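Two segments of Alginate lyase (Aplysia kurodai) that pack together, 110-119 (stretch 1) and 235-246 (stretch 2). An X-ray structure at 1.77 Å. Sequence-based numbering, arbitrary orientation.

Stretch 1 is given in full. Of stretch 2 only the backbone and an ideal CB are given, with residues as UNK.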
# COMPACT_ATOMS: atom_id res chain seq x y z
N GLY A 110 -6.12 9.51 0.04
CA GLY A 110 -5.88 8.68 -1.13
C GLY A 110 -4.99 7.50 -0.79
O GLY A 110 -4.57 7.34 0.35
N LYS A 111 -4.67 6.71 -1.81
CA LYS A 111 -4.03 5.41 -1.61
C LYS A 111 -2.52 5.45 -1.78
O LYS A 111 -2.01 6.25 -2.55
CB LYS A 111 -4.62 4.38 -2.58
CG LYS A 111 -5.79 3.56 -2.02
CD LYS A 111 -6.94 4.45 -1.61
CE LYS A 111 -8.18 3.65 -1.23
NZ LYS A 111 -9.26 4.56 -0.72
N LEU A 112 -1.83 4.56 -1.06
CA LEU A 112 -0.40 4.31 -1.23
C LEU A 112 -0.15 2.80 -1.23
O LEU A 112 -0.94 2.04 -0.66
CB LEU A 112 0.41 4.98 -0.11
CG LEU A 112 0.45 6.50 -0.10
CD1 LEU A 112 1.03 6.96 1.24
CD2 LEU A 112 1.29 7.06 -1.27
N PRO A 113 0.95 2.36 -1.85
CA PRO A 113 1.26 0.92 -1.93
C PRO A 113 1.41 0.23 -0.58
O PRO A 113 1.94 0.82 0.36
CB PRO A 113 2.61 0.90 -2.67
CG PRO A 113 2.59 2.12 -3.51
CD PRO A 113 1.90 3.16 -2.65
N GLY A 114 0.95 -1.03 -0.51
CA GLY A 114 1.11 -1.86 0.66
C GLY A 114 1.17 -3.32 0.24
O GLY A 114 1.18 -3.61 -0.95
N LEU A 115 1.22 -4.24 1.20
CA LEU A 115 1.26 -5.67 0.87
C LEU A 115 -0.16 -6.23 0.68
O LEU A 115 -1.14 -5.61 1.09
CB LEU A 115 2.00 -6.44 1.96
CG LEU A 115 3.49 -6.11 2.07
CD1 LEU A 115 4.12 -6.75 3.31
CD2 LEU A 115 4.22 -6.56 0.80
N PHE A 116 -0.25 -7.42 0.09
CA PHE A 116 -1.51 -8.15 -0.07
C PHE A 116 -1.24 -9.65 -0.06
O PHE A 116 -0.09 -10.08 -0.19
CB PHE A 116 -2.22 -7.75 -1.37
CG PHE A 116 -1.68 -8.44 -2.58
CD1 PHE A 116 -0.46 -8.07 -3.12
CD2 PHE A 116 -2.40 -9.47 -3.20
CE1 PHE A 116 0.06 -8.72 -4.24
CE2 PHE A 116 -1.89 -10.11 -4.32
CZ PHE A 116 -0.67 -9.73 -4.85
N GLY A 117 -2.29 -10.45 0.10
CA GLY A 117 -2.15 -11.89 0.01
C GLY A 117 -3.50 -12.58 -0.07
O GLY A 117 -4.53 -11.94 -0.30
N GLY A 118 -3.48 -13.90 0.10
CA GLY A 118 -4.70 -14.68 0.01
C GLY A 118 -4.43 -15.93 -0.80
O GLY A 118 -3.38 -16.55 -0.65
N GLU A 119 -5.38 -16.27 -1.66
CA GLU A 119 -5.25 -17.41 -2.56
C GLU A 119 -4.07 -17.27 -3.53
O GLU A 119 -3.53 -16.18 -3.73
CB GLU A 119 -6.55 -17.61 -3.33
CG GLU A 119 -7.77 -17.95 -2.45
CD GLU A 119 -9.07 -18.02 -3.23
OE1 GLU A 119 -10.11 -18.36 -2.63
OE2 GLU A 119 -9.04 -17.74 -4.45
N UNK A 235 -5.44 -22.02 5.87
CA UNK A 235 -4.00 -22.12 5.83
C UNK A 235 -3.40 -22.03 4.44
O UNK A 235 -2.19 -21.99 4.30
CB UNK A 235 -3.57 -23.44 6.48
N UNK A 236 -4.23 -22.02 3.40
CA UNK A 236 -3.70 -21.96 2.06
C UNK A 236 -3.41 -20.52 1.65
O UNK A 236 -2.79 -20.29 0.61
CB UNK A 236 -4.67 -22.61 1.08
N UNK A 237 -3.87 -19.55 2.46
CA UNK A 237 -3.61 -18.12 2.20
C UNK A 237 -2.24 -17.70 2.72
O UNK A 237 -1.86 -18.04 3.85
CB UNK A 237 -4.69 -17.25 2.85
N UNK A 238 -1.51 -16.93 1.91
CA UNK A 238 -0.21 -16.41 2.30
C UNK A 238 0.01 -15.02 1.72
O UNK A 238 -0.80 -14.54 0.94
CB UNK A 238 0.90 -17.36 1.85
N UNK A 239 1.09 -14.36 2.12
CA UNK A 239 1.42 -13.06 1.54
C UNK A 239 1.93 -13.29 0.13
O UNK A 239 2.69 -14.23 -0.10
CB UNK A 239 2.45 -12.31 2.38
N UNK A 240 1.52 -12.44 -0.81
CA UNK A 240 1.85 -12.66 -2.22
C UNK A 240 2.77 -11.59 -2.80
O UNK A 240 3.49 -11.85 -3.77
CB UNK A 240 0.56 -12.72 -3.05
N UNK A 241 2.75 -10.39 -2.23
CA UNK A 241 3.57 -9.33 -2.79
C UNK A 241 3.02 -7.95 -2.55
O UNK A 241 2.31 -7.72 -1.58
CB UNK A 241 3.74 -9.55 -4.29
N UNK A 242 3.34 -7.03 -3.46
CA UNK A 242 2.98 -5.62 -3.30
C UNK A 242 1.76 -5.24 -4.12
O UNK A 242 1.70 -5.54 -5.32
CB UNK A 242 4.16 -4.73 -3.69
N UNK A 243 0.80 -4.60 -3.46
CA UNK A 243 -0.36 -4.00 -4.12
C UNK A 243 0.00 -2.54 -4.36
O UNK A 243 -0.14 -1.72 -3.47
CB UNK A 243 -1.64 -4.14 -3.29
N UNK A 244 0.54 -2.24 -5.55
CA UNK A 244 0.82 -0.85 -5.88
C UNK A 244 -0.49 -0.18 -6.22
O UNK A 244 -1.20 -0.61 -7.12
CB UNK A 244 1.82 -0.73 -7.03
N UNK A 245 -0.82 0.87 -5.48
CA UNK A 245 -2.13 1.49 -5.60
C UNK A 245 -2.01 2.93 -5.15
O UNK A 245 -1.62 3.18 -4.03
CB UNK A 245 -3.18 0.74 -4.78
N UNK A 246 -2.31 3.89 -6.03
CA UNK A 246 -2.29 5.28 -5.61
C UNK A 246 -3.19 6.14 -6.51
O UNK A 246 -3.13 6.08 -7.75
CB UNK A 246 -0.86 5.81 -5.62

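The segments run antiparallel. Positions 235 and 236 have no stretch 1 atom within 5.5 Å of CB and are unrestricted here; they are Asn 235 and Ser 236.

At 237 the CB points sideways, 3.8 Å from Gly 118 O, beside a glycine backbone that leaves room for a flat group, with the Glu 119 carboxylate beyond. An aromatic or a long polar side chain would fit. The residue is His 237: Gly 118 CA lies over its ring face, 4.0 Å from the centroid, in a CH-pi contact, and a water bridges NE2 to Glu 119 OE1.

Position 238 points away and pairs through its backbone, N to Gly 118 O (3.2 Å) and O to Gly 118 N (2.9 Å), so stretch 1 scarcely restricts the side chain; it is His 238. The CB at 239 also points away, but a branched apolar group could return to the leucine at 115. Leu 239 does so, CD2 lying 4.2 Å from Leu 115 CB.

At 240, within a beta bulge, the CB points toward stretch 1, 3.7 Å from Phe 116 CZ, and the carbonyls of Gly 118 and Glu 119 offer acceptors farther along. A long side chain with an apolar stem and a donor at its end, lysine or arginine, answers both. In Arg 240, CB packs over the Phe 116 ring face, while NE and NH2 donate to Gly 118 O (3.2 and 3.1 Å); NE also makes a weak bond to Glu 119 O (3.2 Å).

Position 241 has phi/psi of 152/-152, where a CB would jam against the preceding carbonyl oxygen. This calls for glycine, and Gly 241 accepts a hydrogen bond from Phe 116 N to its O (3.1 Å).

At 242 the CB points away overall, and a flexible apolar chain could reach the proline at 113; Met 242 SD lies 4.1 Å from Pro 113 CB. At 243 the CB shares a sheet face with Phe 116, 4.1 Å from its CD1, favouring an apolar or aromatic residue. Phe 243 supplies the CB contact, while its ring leads away.

Position 244 points away, yet Pro 113 is near enough for a large apolar group: Phe 244 CD1 meets Pro 113 CG at 3.4 Å. At 245 a sideways CB admits many residues; it is Ser 245. At 246 the CB lies 3.3 Å from Lys 111 O, an acceptor suited to serine or threonine. Thr 246 OG1 donates to Lys 111 O at 2.8 Å.

Stretch 2, residues 235-246: NSHHLRGMFFST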
# COMPACT_ATOMS: atom_id res chain seq x y z
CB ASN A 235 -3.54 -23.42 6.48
CG ASN A 235 -3.46 -23.30 7.98
OD1 ASN A 235 -2.57 -22.64 8.51
ND2 ASN A 235 -4.40 -23.94 8.68
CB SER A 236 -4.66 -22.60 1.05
OG SER A 236 -5.90 -21.91 1.06
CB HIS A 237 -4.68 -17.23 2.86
CG HIS A 237 -6.04 -17.35 2.24
ND1 HIS A 237 -7.08 -16.52 2.58
CD2 HIS A 237 -6.52 -18.20 1.30
CE1 HIS A 237 -8.15 -16.86 1.88
NE2 HIS A 237 -7.84 -17.88 1.10
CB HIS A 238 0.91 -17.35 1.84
CG HIS A 238 0.75 -18.75 2.33
ND1 HIS A 238 1.07 -19.14 3.62
CD2 HIS A 238 0.29 -19.86 1.71
CE1 HIS A 238 0.82 -20.43 3.76
NE2 HIS A 238 0.35 -20.89 2.62
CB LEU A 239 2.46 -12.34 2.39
CG LEU A 239 1.89 -11.71 3.66
CD1 LEU A 239 2.95 -11.64 4.75
CD2 LEU A 239 1.34 -10.33 3.34
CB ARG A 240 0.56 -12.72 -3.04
CG ARG A 240 -0.41 -13.85 -2.62
CD ARG A 240 0.23 -15.23 -2.82
NE ARG A 240 -0.65 -16.29 -2.33
CZ ARG A 240 -0.25 -17.52 -2.04
NH1 ARG A 240 1.02 -17.87 -2.21
NH2 ARG A 240 -1.12 -18.41 -1.57
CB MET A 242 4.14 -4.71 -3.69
CG MET A 242 3.77 -3.22 -3.57
SD MET A 242 5.05 -2.07 -4.14
CE MET A 242 5.27 -2.59 -5.83
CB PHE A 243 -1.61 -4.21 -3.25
CG PHE A 243 -2.91 -3.67 -3.82
CD1 PHE A 243 -3.01 -3.26 -5.14
CD2 PHE A 243 -4.07 -3.74 -3.06
CE1 PHE A 243 -4.22 -2.79 -5.65
CE2 PHE A 243 -5.30 -3.31 -3.57
CZ PHE A 243 -5.37 -2.84 -4.85
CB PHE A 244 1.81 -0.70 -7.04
CG PHE A 244 2.24 0.73 -7.28
CD1 PHE A 244 3.38 1.23 -6.66
CD2 PHE A 244 1.50 1.57 -8.09
CE1 PHE A 244 3.78 2.56 -6.87
CE2 PHE A 244 1.90 2.90 -8.30
CZ PHE A 244 3.04 3.38 -7.68
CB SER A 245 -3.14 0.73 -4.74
OG SER A 245 -4.45 1.25 -4.88
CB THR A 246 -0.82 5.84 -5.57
OG1 THR A 246 -0.78 7.10 -4.88
CG2 THR A 246 -0.23 5.98 -6.98
O HOH W 1 -10.31 -18.63 -0.20
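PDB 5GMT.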